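Long-range contacts in probable N-glycosylase/DNA lyase (Thermotoga maritima, PDB 3N0U), which is an all-helical protein, probably an N-glycosylase/DNA lyase of the helix-hairpin-helix superfamily: residues A[31-35]-A[203-208]; A[124-128]-A[152-156]; A[159-165]-A[209-213]. All blocks are in the same frame, centred on the assembly; numbering follows the deposited sequence.

Interaction 1 of 3, residues A[31-35]-A[203-208]; sequences VEQRF and GKFDLY
Glu32 and Lys204 form a salt bridge, with Lys204 NZ 3.0 Å from Glu32 OE2 on the syn side of that oxygen, 20° out of the carboxylate plane; the bond to OE1 is long and weak. The lysine chain is extended beyond CG, while the bend of Glu32 at chi2 (-69°) brings its carboxylate to Lys204 NZ. The same oxygen carries a second load, for water 1 donates to Glu32 OE2 at 2.7 Å. That water lies in the plane of the tyrosine ring and accepts from Tyr208 OH at 2.6 Å. The carboxylate thus ties two residues of the partner helix, one directly and one through water.

Both segments are helical, 31-35 on helix 13-44 and 203-208 on helix 202-214. They belong to the all-helical body of this probable N-glycosylase/DNA lyase, and their axes approach to 10.2 Å at 131°.

Beside the salt bridge, Val31 is the central apolar residue. Its CG2 sits over the centre of the Tyr208 ring, 3.9 Å from the centroid, a CH-pi contact, and also packs on Leu207 CB. Lys204 uses its aliphatic part as well: Lys204 CG lies over one face of Phe35, toward the rim, 3.5 Å from Phe35 CD1. At the ring edge of Phe35 stand Leu207 CD1 and the carbonyl oxygen of Gly203, the latter 3.5 Å from Phe35 CE1.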
ATOM      1  N   VAL A  31      10.754   4.426  10.041  1.00 17.66           N
ATOM      2  CA  VAL A  31      10.220   3.161   9.556  1.00 17.31           C
ATOM      3  C   VAL A  31       9.625   2.359  10.712  1.00 16.10           C
ATOM      4  O   VAL A  31       8.519   1.840  10.601  1.00 17.58           O
ATOM      5  CB  VAL A  31      11.315   2.365   8.832  1.00 18.56           C
ATOM      6  CG1 VAL A  31      10.844   0.962   8.470  1.00 20.13           C
ATOM      7  CG2 VAL A  31      11.765   3.107   7.581  1.00 19.74           C
ATOM      8  N   GLU A  32      10.349   2.276  11.825  1.00 18.11           N
ATOM      9  CA  GLU A  32       9.880   1.466  12.939  1.00 19.34           C
ATOM     10  C   GLU A  32       8.638   2.074  13.562  1.00 20.54           C
ATOM     11  O   GLU A  32       7.713   1.367  13.911  1.00 23.59           O
ATOM     12  CB  GLU A  32      10.979   1.273  13.985  1.00 21.16           C
ATOM     13  CG  GLU A  32      12.117   0.402  13.503  1.00 26.91           C
ATOM     14  CD  GLU A  32      11.699  -1.047  13.339  1.00 29.70           C
ATOM     15  OE1 GLU A  32      10.993  -1.565  14.247  1.00 43.23           O
ATOM     16  OE2 GLU A  32      12.057  -1.666  12.311  1.00 34.16           O
ATOM     17  N   GLN A  33       8.592   3.388  13.681  1.00 19.99           N
ATOM     18  CA  GLN A  33       7.422   4.024  14.276  1.00 25.00           C
ATOM     19  C   GLN A  33       6.215   3.848  13.371  1.00 21.11           C
ATOM     20  O   GLN A  33       5.101   3.585  13.837  1.00 22.69           O
ATOM     21  CB  GLN A  33       7.694   5.500  14.544  1.00 25.41           C
ATOM     22  CG  GLN A  33       8.522   5.694  15.807  1.00 44.24           C
ATOM     23  CD  GLN A  33       9.370   6.950  15.778  1.00 58.09           C
ATOM     24  OE1 GLN A  33       8.957   7.982  15.242  1.00 61.63           O
ATOM     25  NE2 GLN A  33      10.570   6.866  16.347  1.00 63.59           N
ATOM     26  N   ARG A  34       6.433   3.921  12.062  1.00 20.22           N
ATOM     27  CA  ARG A  34       5.316   3.781  11.138  1.00 21.40           C
ATOM     28  C   ARG A  34       4.794   2.343  11.187  1.00 18.69           C
ATOM     29  O   ARG A  34       3.583   2.112  11.215  1.00 19.59           O
ATOM     30  CB  ARG A  34       5.745   4.176   9.730  1.00 22.38           C
ATOM     31  CG  ARG A  34       4.624   4.178   8.720  1.00 25.62           C
ATOM     32  CD  ARG A  34       3.588   5.236   9.040  1.00 29.48           C
ATOM     33  NE  ARG A  34       4.057   6.595   8.759  1.00 32.96           N
ATOM     34  CZ  ARG A  34       4.331   7.509   9.681  1.00 58.20           C
ATOM     35  NH1 ARG A  34       4.197   7.239  10.976  1.00 60.53           N
ATOM     36  NH2 ARG A  34       4.742   8.709   9.296  1.00 65.79           N
ATOM     37  N   PHE A  35       5.711   1.383  11.238  1.00 18.81           N
ATOM     38  CA  PHE A  35       5.292  -0.004  11.337  1.00 20.12           C
ATOM     39  C   PHE A  35       4.551  -0.327  12.617  1.00 20.98           C
ATOM     40  O   PHE A  35       3.658  -1.183  12.615  1.00 22.38           O
ATOM     41  CB  PHE A  35       6.435  -0.988  11.095  1.00 22.42           C
ATOM     42  CG  PHE A  35       6.139  -1.883   9.964  1.00 19.77           C
ATOM     43  CD1 PHE A  35       6.430  -1.484   8.680  1.00 25.99           C
ATOM     44  CD2 PHE A  35       5.432  -3.053  10.163  1.00 25.55           C
ATOM     45  CE1 PHE A  35       6.096  -2.269   7.609  1.00 29.09           C
ATOM     46  CE2 PHE A  35       5.077  -3.848   9.087  1.00 32.56           C
ATOM     47  CZ  PHE A  35       5.425  -3.453   7.807  1.00 30.85           C
ATOM     48  N   GLY A 203       7.867  -5.687   3.640  1.00 18.91           N
ATOM     49  CA  GLY A 203       6.962  -4.634   4.059  1.00 20.67           C
ATOM     50  C   GLY A 203       7.700  -3.418   4.601  1.00 19.31           C
ATOM     51  O   GLY A 203       7.309  -2.263   4.346  1.00 17.87           O
ATOM     52  N   LYS A 204       8.767  -3.654   5.364  1.00 19.07           N
ATOM     53  CA  LYS A 204       9.595  -2.548   5.863  1.00 17.75           C
ATOM     54  C   LYS A 204      10.544  -2.026   4.791  1.00 19.78           C
ATOM     55  O   LYS A 204      10.818  -0.825   4.718  1.00 18.21           O
ATOM     56  CB  LYS A 204      10.402  -2.998   7.087  1.00 20.80           C
ATOM     57  CG  LYS A 204       9.562  -3.108   8.322  1.00 23.03           C
ATOM     58  CD  LYS A 204      10.348  -3.438   9.556  1.00 25.12           C
ATOM     59  CE  LYS A 204       9.405  -3.589  10.736  1.00 26.37           C
ATOM     60  NZ  LYS A 204      10.137  -3.984  11.977  1.00 34.20           N
ATOM     61  N   PHE A 205      11.065  -2.930   3.978  1.00 18.39           N
ATOM     62  CA  PHE A 205      11.987  -2.554   2.911  1.00 18.24           C
ATOM     63  C   PHE A 205      11.338  -1.503   2.026  1.00 18.44           C
ATOM     64  O   PHE A 205      11.988  -0.547   1.615  1.00 17.04           O
ATOM     65  CB  PHE A 205      12.372  -3.785   2.081  1.00 17.72           C
ATOM     66  CG  PHE A 205      13.473  -3.539   1.106  1.00 17.52           C
ATOM     67  CD1 PHE A 205      14.720  -3.139   1.542  1.00 18.19           C
ATOM     68  CD2 PHE A 205      13.269  -3.710  -0.250  1.00 22.42           C
ATOM     69  CE1 PHE A 205      15.745  -2.909   0.644  1.00 20.18           C
ATOM     70  CE2 PHE A 205      14.307  -3.490  -1.155  1.00 19.57           C
ATOM     71  CZ  PHE A 205      15.542  -3.095  -0.695  1.00 20.05           C
ATOM     72  N   ASP A 206      10.054  -1.675   1.742  1.00 18.08           N
ATOM     73  CA  ASP A 206       9.314  -0.691   0.939  1.00 17.64           C
ATOM     74  C   ASP A 206       9.468   0.725   1.490  1.00 18.46           C
ATOM     75  O   ASP A 206       9.599   1.691   0.730  1.00 18.08           O
ATOM     76  CB  ASP A 206       7.825  -1.037   0.913  1.00 16.37           C
ATOM     77  CG  ASP A 206       7.007  -0.020   0.166  1.00 22.63           C
ATOM     78  OD1 ASP A 206       6.984  -0.073  -1.088  1.00 23.73           O
ATOM     79  OD2 ASP A 206       6.374   0.817   0.833  1.00 22.67           O
ATOM     80  N   LEU A 207       9.421   0.863   2.812  1.00 16.66           N
ATOM     81  CA  LEU A 207       9.537   2.195   3.416  1.00 17.91           C
ATOM     82  C   LEU A 207      10.937   2.762   3.288  1.00 15.54           C
ATOM     83  O   LEU A 207      11.097   3.962   3.111  1.00 16.91           O
ATOM     84  CB  LEU A 207       9.094   2.185   4.865  1.00 17.80           C
ATOM     85  CG  LEU A 207       7.629   1.806   5.053  1.00 20.53           C
ATOM     86  CD1 LEU A 207       7.324   1.820   6.535  1.00 22.00           C
ATOM     87  CD2 LEU A 207       6.705   2.767   4.299  1.00 25.27           C
ATOM     88  N   TYR A 208      11.953   1.910   3.358  1.00 15.45           N
ATOM     89  CA  TYR A 208      13.308   2.383   3.104  1.00 16.89           C
ATOM     90  C   TYR A 208      13.431   2.852   1.646  1.00 17.82           C
ATOM     91  O   TYR A 208      14.042   3.882   1.381  1.00 18.19           O
ATOM     92  CB  TYR A 208      14.341   1.299   3.444  1.00 17.19           C
ATOM     93  CG  TYR A 208      14.521   1.082   4.927  1.00 15.59           C
ATOM     94  CD1 TYR A 208      15.318   1.922   5.680  1.00 16.15           C
ATOM     95  CD2 TYR A 208      13.911   0.015   5.571  1.00 18.69           C
ATOM     96  CE1 TYR A 208      15.492   1.715   7.041  1.00 17.54           C
ATOM     97  CE2 TYR A 208      14.071  -0.192   6.929  1.00 18.56           C
ATOM     98  CZ  TYR A 208      14.875   0.659   7.650  1.00 15.72           C
ATOM     99  OH  TYR A 208      15.045   0.492   8.991  1.00 20.12           O
TER
HETATM  100  O   HOH W   1      13.543  -1.412  10.048  1.00 26.08           O

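Interaction 2 of 3, residues A[124-128]-A[152-156]; sequences PFQSR and VEDLA
The first turn of helix 124-134 packs here against the loop that leads from helix 140-148 to helix 160-168, inside the helical fold of the 8-oxoguanine DNA glycosylase family. Leu155 buries the most surface here. Its CD2 methyl sits in the corner between the Phe125 ring and the Arg128 guanidinium, over a face of each, and Leu155 and each of these side chains point in opposite senses as they pass. Over the phenyl face, CD2 is 3.8 Å from the ring centroid and 19° off the normal, a CH-pi contact displaced toward the CE1 rim. Over the guanidinium, Leu155 CD2 is 3.6 Å from Arg128 NH1. The arginine reaches this place with CG anti to its own N (chi1 168°) and a bend at chi3 (66°), which turns the planar end across the leucine.

The other branch, Leu155 CD1, faces the start of the helix, 4.0 Å from Pro124 O and 4.2 Å from Pro124 CB. The proline ring then meets Val152 and Asp154 of the loop: Pro124 CB touches Val152 CG1 at 3.7 Å, and Pro124 CG lies 4.0 Å from Asp154 OD1. Ala156 O stands near the plane of the guanidinium, at its edge, but accepts instead from Tyr184 OH.

Arg128 NH1 forms a salt bridge with Glu188 OE2 and a hydrogen bond with Ser144 OG, and Glu188 OE2 also accepts from Ala156 N. One carboxylate of helix 181-198 therefore holds both sides of the contact. With Arg128 NH1 bonded to Glu188 and Ser144, and the leucine methyl on the guanidinium face, the buried charge is paired while its flat surface is used for apolar packing, and Glu188 would be expected to stabilise that charge.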
ATOM      1  N   PRO A 124      -1.406 -14.131   4.108  1.00 23.74           N
ATOM      2  CA  PRO A 124      -1.449 -12.886   3.341  1.00 22.66           C
ATOM      3  C   PRO A 124      -1.501 -13.082   1.846  1.00 20.54           C
ATOM      4  O   PRO A 124      -2.061 -12.223   1.175  1.00 23.33           O
ATOM      5  CB  PRO A 124      -0.160 -12.175   3.740  1.00 26.75           C
ATOM      6  CG  PRO A 124       0.675 -13.179   4.427  1.00 29.98           C
ATOM      7  CD  PRO A 124      -0.232 -14.203   4.991  1.00 28.71           C
ATOM      8  N   PHE A 125      -0.970 -14.183   1.323  1.00 25.64           N
ATOM      9  CA  PHE A 125      -1.025 -14.394  -0.120  1.00 24.44           C
ATOM     10  C   PHE A 125      -2.462 -14.701  -0.501  1.00 22.52           C
ATOM     11  O   PHE A 125      -2.940 -14.228  -1.521  1.00 23.15           O
ATOM     12  CB  PHE A 125      -0.044 -15.487  -0.563  1.00 29.64           C
ATOM     13  CG  PHE A 125       1.397 -15.091  -0.366  1.00 31.06           C
ATOM     14  CD1 PHE A 125       2.103 -14.466  -1.376  1.00 36.33           C
ATOM     15  CD2 PHE A 125       2.016 -15.283   0.860  1.00 41.38           C
ATOM     16  CE1 PHE A 125       3.426 -14.062  -1.181  1.00 36.58           C
ATOM     17  CE2 PHE A 125       3.336 -14.892   1.065  1.00 41.03           C
ATOM     18  CZ  PHE A 125       4.036 -14.269   0.043  1.00 36.51           C
ATOM     19  N   GLN A 126      -3.162 -15.469   0.330  1.00 22.73           N
ATOM     20  CA  GLN A 126      -4.543 -15.804   0.020  1.00 25.89           C
ATOM     21  C   GLN A 126      -5.434 -14.571   0.206  1.00 18.60           C
ATOM     22  O   GLN A 126      -6.339 -14.324  -0.589  1.00 23.97           O
ATOM     23  CB  GLN A 126      -5.027 -16.970   0.871  1.00 30.02           C
ATOM     24  CG  GLN A 126      -4.248 -18.240   0.632  1.00 49.80           C
ATOM     25  CD  GLN A 126      -4.794 -19.398   1.418  1.00 72.60           C
ATOM     26  OE1 GLN A 126      -5.840 -19.286   2.051  1.00 62.20           O
ATOM     27  NE2 GLN A 126      -4.092 -20.521   1.384  1.00 91.78           N
ATOM     28  N   SER A 127      -5.174 -13.793   1.251  1.00 21.71           N
ATOM     29  CA  SER A 127      -5.954 -12.577   1.479  1.00 19.53           C
ATOM     30  C   SER A 127      -5.783 -11.588   0.339  1.00 19.29           C
ATOM     31  O   SER A 127      -6.742 -10.959  -0.082  1.00 20.14           O
ATOM     32  CB  SER A 127      -5.578 -11.940   2.818  1.00 21.27           C
ATOM     33  OG  SER A 127      -5.985 -12.812   3.860  1.00 25.33           O
ATOM     34  N   ARG A 128      -4.575 -11.479  -0.193  1.00 19.03           N
ATOM     35  CA  ARG A 128      -4.352 -10.574  -1.312  1.00 18.55           C
ATOM     36  C   ARG A 128      -5.152 -11.037  -2.535  1.00 20.34           C
ATOM     37  O   ARG A 128      -5.765 -10.220  -3.210  1.00 20.16           O
ATOM     38  CB  ARG A 128      -2.862 -10.473  -1.658  1.00 20.59           C
ATOM     39  CG  ARG A 128      -2.620  -9.772  -2.992  1.00 18.48           C
ATOM     40  CD  ARG A 128      -1.175  -9.360  -3.132  1.00 21.11           C
ATOM     41  NE  ARG A 128      -0.323 -10.532  -3.216  1.00 19.63           N
ATOM     42  CZ  ARG A 128       0.994 -10.523  -3.120  1.00 19.27           C
ATOM     43  NH1 ARG A 128       1.640  -9.392  -2.915  1.00 20.88           N
ATOM     44  NH2 ARG A 128       1.659 -11.659  -3.237  1.00 23.17           N
ATOM     45  N   VAL A 152       1.284  -6.534   7.850  1.00 18.56           N
ATOM     46  CA  VAL A 152       1.857  -7.664   7.106  1.00 18.19           C
ATOM     47  C   VAL A 152       3.230  -7.307   6.528  1.00 17.54           C
ATOM     48  O   VAL A 152       3.411  -6.235   5.933  1.00 20.70           O
ATOM     49  CB  VAL A 152       0.912  -8.142   5.975  1.00 20.05           C
ATOM     50  CG1 VAL A 152       1.600  -9.158   5.069  1.00 23.69           C
ATOM     51  CG2 VAL A 152      -0.378  -8.740   6.571  1.00 21.55           C
ATOM     52  N   GLU A 153       4.210  -8.184   6.709  1.00 20.59           N
ATOM     53  CA  GLU A 153       5.557  -7.882   6.241  1.00 22.32           C
ATOM     54  C   GLU A 153       6.002  -8.654   5.006  1.00 20.50           C
ATOM     55  O   GLU A 153       7.030  -8.318   4.403  1.00 21.38           O
ATOM     56  CB  GLU A 153       6.550  -8.086   7.388  1.00 22.89           C
ATOM     57  CG  GLU A 153       6.374  -7.019   8.493  1.00 30.89           C
ATOM     58  CD  GLU A 153       7.410  -7.075   9.609  1.00 41.14           C
ATOM     59  OE1 GLU A 153       8.631  -6.990   9.310  1.00 32.94           O
ATOM     60  OE2 GLU A 153       6.993  -7.165  10.791  1.00 39.69           O
ATOM     61  N   ASP A 154       5.209  -9.645   4.608  1.00 22.21           N
ATOM     62  CA  ASP A 154       5.592 -10.621   3.595  1.00 23.17           C
ATOM     63  C   ASP A 154       5.500 -10.130   2.148  1.00 19.50           C
ATOM     64  O   ASP A 154       6.029 -10.793   1.246  1.00 24.22           O
ATOM     65  CB  ASP A 154       4.680 -11.854   3.724  1.00 28.81           C
ATOM     66  CG  ASP A 154       4.539 -12.342   5.168  1.00 49.68           C
ATOM     67  OD1 ASP A 154       3.959 -11.616   6.019  1.00 47.28           O
ATOM     68  OD2 ASP A 154       4.981 -13.474   5.440  1.00 54.86           O
ATOM     69  N   LEU A 155       4.832  -8.994   1.927  1.00 20.45           N
ATOM     70  CA  LEU A 155       4.412  -8.591   0.570  1.00 20.34           C
ATOM     71  C   LEU A 155       5.080  -7.308   0.102  1.00 19.75           C
ATOM     72  O   LEU A 155       5.294  -6.404   0.891  1.00 20.72           O
ATOM     73  CB  LEU A 155       2.892  -8.390   0.522  1.00 22.48           C
ATOM     74  CG  LEU A 155       2.038  -9.565   1.028  1.00 22.01           C
ATOM     75  CD1 LEU A 155       0.547  -9.217   0.844  1.00 20.56           C
ATOM     76  CD2 LEU A 155       2.414 -10.883   0.314  1.00 21.05           C
ATOM     77  N   ALA A 156       5.428  -7.256  -1.183  1.00 18.17           N
ATOM     78  CA  ALA A 156       5.901  -6.029  -1.813  1.00 19.32           C
ATOM     79  C   ALA A 156       4.766  -5.218  -2.393  1.00 18.29           C
ATOM     80  O   ALA A 156       3.748  -5.768  -2.843  1.00 20.24           O
ATOM     81  CB  ALA A 156       6.871  -6.356  -2.925  1.00 22.74           C
TER

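Interaction 3 of 3, residues A[159-165]-A[209-213]; sequences DKHVLRL and LWYLV
Helices 160-165 and 209-213 cross almost at a right angle, with axes 10.5 Å apart at closest approach and Val162 and Leu209 the nearest pair of CA atoms. The contact joins the start of helix 160-168 to helix 202-214 of the all-helical glycosylase fold. His161 buries the largest area. Its NE2 donates to Leu209 O at 3.2 Å; the N-H points nearly straight at the oxygen (164°), which lies close to the imidazole plane, but the donor stands well above the carbonyl plane.

The same ring presents its CD2 edge to the face of Trp210, an edge-to-face pair with His161 CD2 over the middle of the indole, 3.4 Å from Trp210 CE2. The tilt is well short of perpendicular, the planes meeting at 50°. Val213 closes over one imidazole face, its CG2 3.4 Å from His161 CE1, so that ring is held by a bond at its edge, an indole and a methyl.

Asp159 is the N-cap of helix 160-168. With CG set between its backbone N and carbonyl carbon (chi1 64°), its OD2 turns back to accept from Val162 N at 3.0 Å. Asp159 OD1 lies at the indole edge and accepts a weak, bent bond from Trp210 NE1 at 3.2 Å. One carboxylate thus caps its helix and touches the partner helix. Farther along, Leu165 CD1 packs on Leu209 CD2 at 3.9 Å and on Leu212 CD1 beyond it.

Around this pair, helix 181-198 receives Val162 on Leu191 and Leu163 on Val187, while helix 13-44 takes Leu212 and Tyr211 on Ile23; helix 202-214 is wedged between helices 160-168 and 13-44.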
ATOM      1  N   ASP A 159       4.576  -0.347  -6.884  1.00 22.34           N
ATOM      2  CA  ASP A 159       4.038   0.836  -7.511  1.00 23.55           C
ATOM      3  C   ASP A 159       5.042   1.406  -8.493  1.00 22.73           C
ATOM      4  O   ASP A 159       6.107   0.840  -8.695  1.00 22.66           O
ATOM      5  CB  ASP A 159       3.606   1.868  -6.475  1.00 26.61           C
ATOM      6  CG  ASP A 159       4.747   2.395  -5.653  1.00 31.70           C
ATOM      7  OD1 ASP A 159       4.464   3.049  -4.626  1.00 38.70           O
ATOM      8  OD2 ASP A 159       5.912   2.170  -6.015  1.00 30.59           O
ATOM      9  N   LYS A 160       4.690   2.508  -9.134  1.00 26.37           N
ATOM     10  CA  LYS A 160       5.513   3.002 -10.214  1.00 25.95           C
ATOM     11  C   LYS A 160       6.908   3.387  -9.725  1.00 26.85           C
ATOM     12  O   LYS A 160       7.880   3.148 -10.424  1.00 27.27           O
ATOM     13  CB  LYS A 160       4.829   4.159 -10.945  1.00 40.66           C
ATOM     14  CG  LYS A 160       3.770   3.675 -11.922  1.00 67.17           C
ATOM     15  CD  LYS A 160       3.435   4.724 -12.973  1.00 81.68           C
ATOM     16  CE  LYS A 160       2.404   4.199 -13.967  1.00 89.27           C
ATOM     17  NZ  LYS A 160       2.197   5.124 -15.114  1.00 93.90           N
ATOM     18  N   HIS A 161       7.008   3.942  -8.519  1.00 28.54           N
ATOM     19  CA  HIS A 161       8.303   4.377  -7.986  1.00 28.89           C
ATOM     20  C   HIS A 161       9.207   3.178  -7.771  1.00 24.16           C
ATOM     21  O   HIS A 161      10.381   3.198  -8.123  1.00 28.52           O
ATOM     22  CB  HIS A 161       8.145   5.116  -6.652  1.00 32.23           C
ATOM     23  CG  HIS A 161       9.399   5.133  -5.821  1.00 35.79           C
ATOM     24  ND1 HIS A 161      10.569   5.725  -6.247  1.00 43.89           N
ATOM     25  CD2 HIS A 161       9.662   4.622  -4.595  1.00 37.10           C
ATOM     26  CE1 HIS A 161      11.499   5.580  -5.319  1.00 38.49           C
ATOM     27  NE2 HIS A 161      10.975   4.915  -4.306  1.00 44.40           N
ATOM     28  N   VAL A 162       8.655   2.128  -7.177  1.00 23.21           N
ATOM     29  CA  VAL A 162       9.447   0.941  -6.902  1.00 23.73           C
ATOM     30  C   VAL A 162       9.835   0.264  -8.220  1.00 27.00           C
ATOM     31  O   VAL A 162      10.967  -0.176  -8.375  1.00 23.91           O
ATOM     32  CB  VAL A 162       8.689  -0.008  -5.981  1.00 22.72           C
ATOM     33  CG1 VAL A 162       9.400  -1.341  -5.858  1.00 24.74           C
ATOM     34  CG2 VAL A 162       8.539   0.641  -4.610  1.00 24.36           C
ATOM     35  N   LEU A 163       8.908   0.182  -9.172  1.00 24.19           N
ATOM     36  CA  LEU A 163       9.213  -0.477 -10.446  1.00 22.83           C
ATOM     37  C   LEU A 163      10.289   0.281 -11.215  1.00 24.62           C
ATOM     38  O   LEU A 163      11.156  -0.324 -11.838  1.00 26.37           O
ATOM     39  CB  LEU A 163       7.963  -0.624 -11.301  1.00 23.16           C
ATOM     40  CG  LEU A 163       6.940  -1.604 -10.729  1.00 23.26           C
ATOM     41  CD1 LEU A 163       5.623  -1.494 -11.467  1.00 28.02           C
ATOM     42  CD2 LEU A 163       7.458  -3.044 -10.770  1.00 24.66           C
ATOM     43  N   ARG A 164      10.258   1.608 -11.157  1.00 26.66           N
ATOM     44  CA  ARG A 164      11.276   2.384 -11.842  1.00 34.01           C
ATOM     45  C   ARG A 164      12.638   2.198 -11.192  1.00 31.35           C
ATOM     46  O   ARG A 164      13.644   2.181 -11.893  1.00 33.36           O
ATOM     47  CB  ARG A 164      10.887   3.859 -11.937  1.00 42.17           C
ATOM     48  CG  ARG A 164       9.802   4.122 -13.006  1.00 52.36           C
ATOM     49  CD  ARG A 164       9.558   5.610 -13.231  1.00 55.87           C
ATOM     50  NE  ARG A 164       9.470   6.318 -11.957  1.00 59.66           N
ATOM     51  CZ  ARG A 164       8.338   6.732 -11.396  1.00 61.48           C
ATOM     52  NH1 ARG A 164       7.170   6.539 -12.008  1.00 66.88           N
ATOM     53  NH2 ARG A 164       8.377   7.353 -10.223  1.00 54.34           N
ATOM     54  N   LEU A 165      12.677   2.047  -9.867  1.00 27.92           N
ATOM     55  CA  LEU A 165      13.934   1.742  -9.181  1.00 26.94           C
ATOM     56  C   LEU A 165      14.473   0.384  -9.606  1.00 32.26           C
ATOM     57  O   LEU A 165      15.673   0.209  -9.792  1.00 33.62           O
ATOM     58  CB  LEU A 165      13.763   1.727  -7.661  1.00 33.26           C
ATOM     59  CG  LEU A 165      14.039   3.000  -6.889  1.00 42.63           C
ATOM     60  CD1 LEU A 165      13.873   2.687  -5.417  1.00 37.94           C
ATOM     61  CD2 LEU A 165      15.429   3.544  -7.171  1.00 42.14           C
ATOM     62  N   LEU A 209      12.860   2.100   0.709  1.00 17.10           N
ATOM     63  CA  LEU A 209      12.899   2.474  -0.708  1.00 17.01           C
ATOM     64  C   LEU A 209      12.255   3.840  -0.918  1.00 15.45           C
ATOM     65  O   LEU A 209      12.745   4.680  -1.681  1.00 20.10           O
ATOM     66  CB  LEU A 209      12.185   1.434  -1.563  1.00 19.31           C
ATOM     67  CG  LEU A 209      12.890   0.085  -1.729  1.00 20.62           C
ATOM     68  CD1 LEU A 209      12.005  -0.851  -2.530  1.00 22.37           C
ATOM     69  CD2 LEU A 209      14.242   0.232  -2.406  1.00 25.11           C
ATOM     70  N   TRP A 210      11.139   4.080  -0.245  1.00 15.67           N
ATOM     71  CA  TRP A 210      10.459   5.361  -0.435  1.00 16.93           C
ATOM     72  C   TRP A 210      11.177   6.533   0.219  1.00 16.64           C
ATOM     73  O   TRP A 210      11.052   7.670  -0.242  1.00 19.92           O
ATOM     74  CB  TRP A 210       9.006   5.291   0.034  1.00 19.35           C
ATOM     75  CG  TRP A 210       8.072   4.961  -1.082  1.00 21.65           C
ATOM     76  CD1 TRP A 210       7.533   3.748  -1.384  1.00 24.94           C
ATOM     77  CD2 TRP A 210       7.585   5.873  -2.059  1.00 20.66           C
ATOM     78  NE1 TRP A 210       6.730   3.852  -2.491  1.00 22.99           N
ATOM     79  CE2 TRP A 210       6.741   5.153  -2.921  1.00 22.33           C
ATOM     80  CE3 TRP A 210       7.774   7.240  -2.283  1.00 22.73           C
ATOM     81  CZ2 TRP A 210       6.093   5.748  -3.996  1.00 26.41           C
ATOM     82  CZ3 TRP A 210       7.124   7.835  -3.347  1.00 23.12           C
ATOM     83  CH2 TRP A 210       6.296   7.089  -4.193  1.00 24.31           C
ATOM     84  N   TYR A 211      11.946   6.262   1.269  1.00 16.73           N
ATOM     85  CA  TYR A 211      12.741   7.298   1.924  1.00 17.41           C
ATOM     86  C   TYR A 211      13.725   7.933   0.939  1.00 15.89           C
ATOM     87  O   TYR A 211      14.039   9.108   1.034  1.00 19.30           O
ATOM     88  CB  TYR A 211      13.473   6.732   3.153  1.00 17.38           C
ATOM     89  CG  TYR A 211      14.239   7.774   3.921  1.00 14.78           C
ATOM     90  CD1 TYR A 211      13.623   8.507   4.908  1.00 15.97           C
ATOM     91  CD2 TYR A 211      15.567   8.076   3.612  1.00 17.32           C
ATOM     92  CE1 TYR A 211      14.307   9.486   5.603  1.00 17.23           C
ATOM     93  CE2 TYR A 211      16.249   9.036   4.304  1.00 18.26           C
ATOM     94  CZ  TYR A 211      15.609   9.760   5.285  1.00 17.19           C
ATOM     95  OH  TYR A 211      16.268  10.746   5.971  1.00 17.92           O
ATOM     96  N   LEU A 212      14.168   7.159  -0.031  1.00 20.96           N
ATOM     97  CA  LEU A 212      15.150   7.658  -1.000  1.00 25.31           C
ATOM     98  C   LEU A 212      14.699   8.897  -1.759  1.00 30.26           C
ATOM     99  O   LEU A 212      15.530   9.695  -2.164  1.00 34.89           O
ATOM    100  CB  LEU A 212      15.502   6.575  -2.021  1.00 26.02           C
ATOM    101  CG  LEU A 212      16.161   5.313  -1.483  1.00 24.39           C
ATOM    102  CD1 LEU A 212      16.395   4.326  -2.655  1.00 26.78           C
ATOM    103  CD2 LEU A 212      17.444   5.639  -0.794  1.00 32.80           C
ATOM    104  N   VAL A 213      13.393   9.050  -1.974  1.00 28.82           N
ATOM    105  CA  VAL A 213      12.880  10.103  -2.839  1.00 26.89           C
ATOM    106  C   VAL A 213      13.078  11.490  -2.220  1.00 29.20           C
ATOM    107  O   VAL A 213      13.787  12.368  -2.773  1.00 35.18           O
ATOM    108  CB  VAL A 213      11.368   9.886  -3.101  1.00 33.94           C
ATOM    109  CG1 VAL A 213      10.798  10.987  -3.981  1.00 47.22           C
ATOM    110  CG2 VAL A 213      11.132   8.520  -3.728  1.00 38.03           C
TER

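From the N terminus, helix 13-44 supplies 31-35, which pairs with 203-208 near the chain's end: interaction 1 closes the longest loop, with 167 residues between its segments. Interaction 2 lies wholly within that loop, joining 124-128 to 152-156 across 23 residues. After two more residues comes 159-165, whose partner 209-213 follows 203-208 on helix 202-214, so interaction 3 crosses interaction 1 and comes in series after interaction 2. Helix 202-214 thus bridges helices 13-44 and 160-168. Interactions 1 and 2 touch mainly through Glu153, whose backbone O probably bonds Gly203 N; Asp206 meets Val162 between interactions 1 and 3.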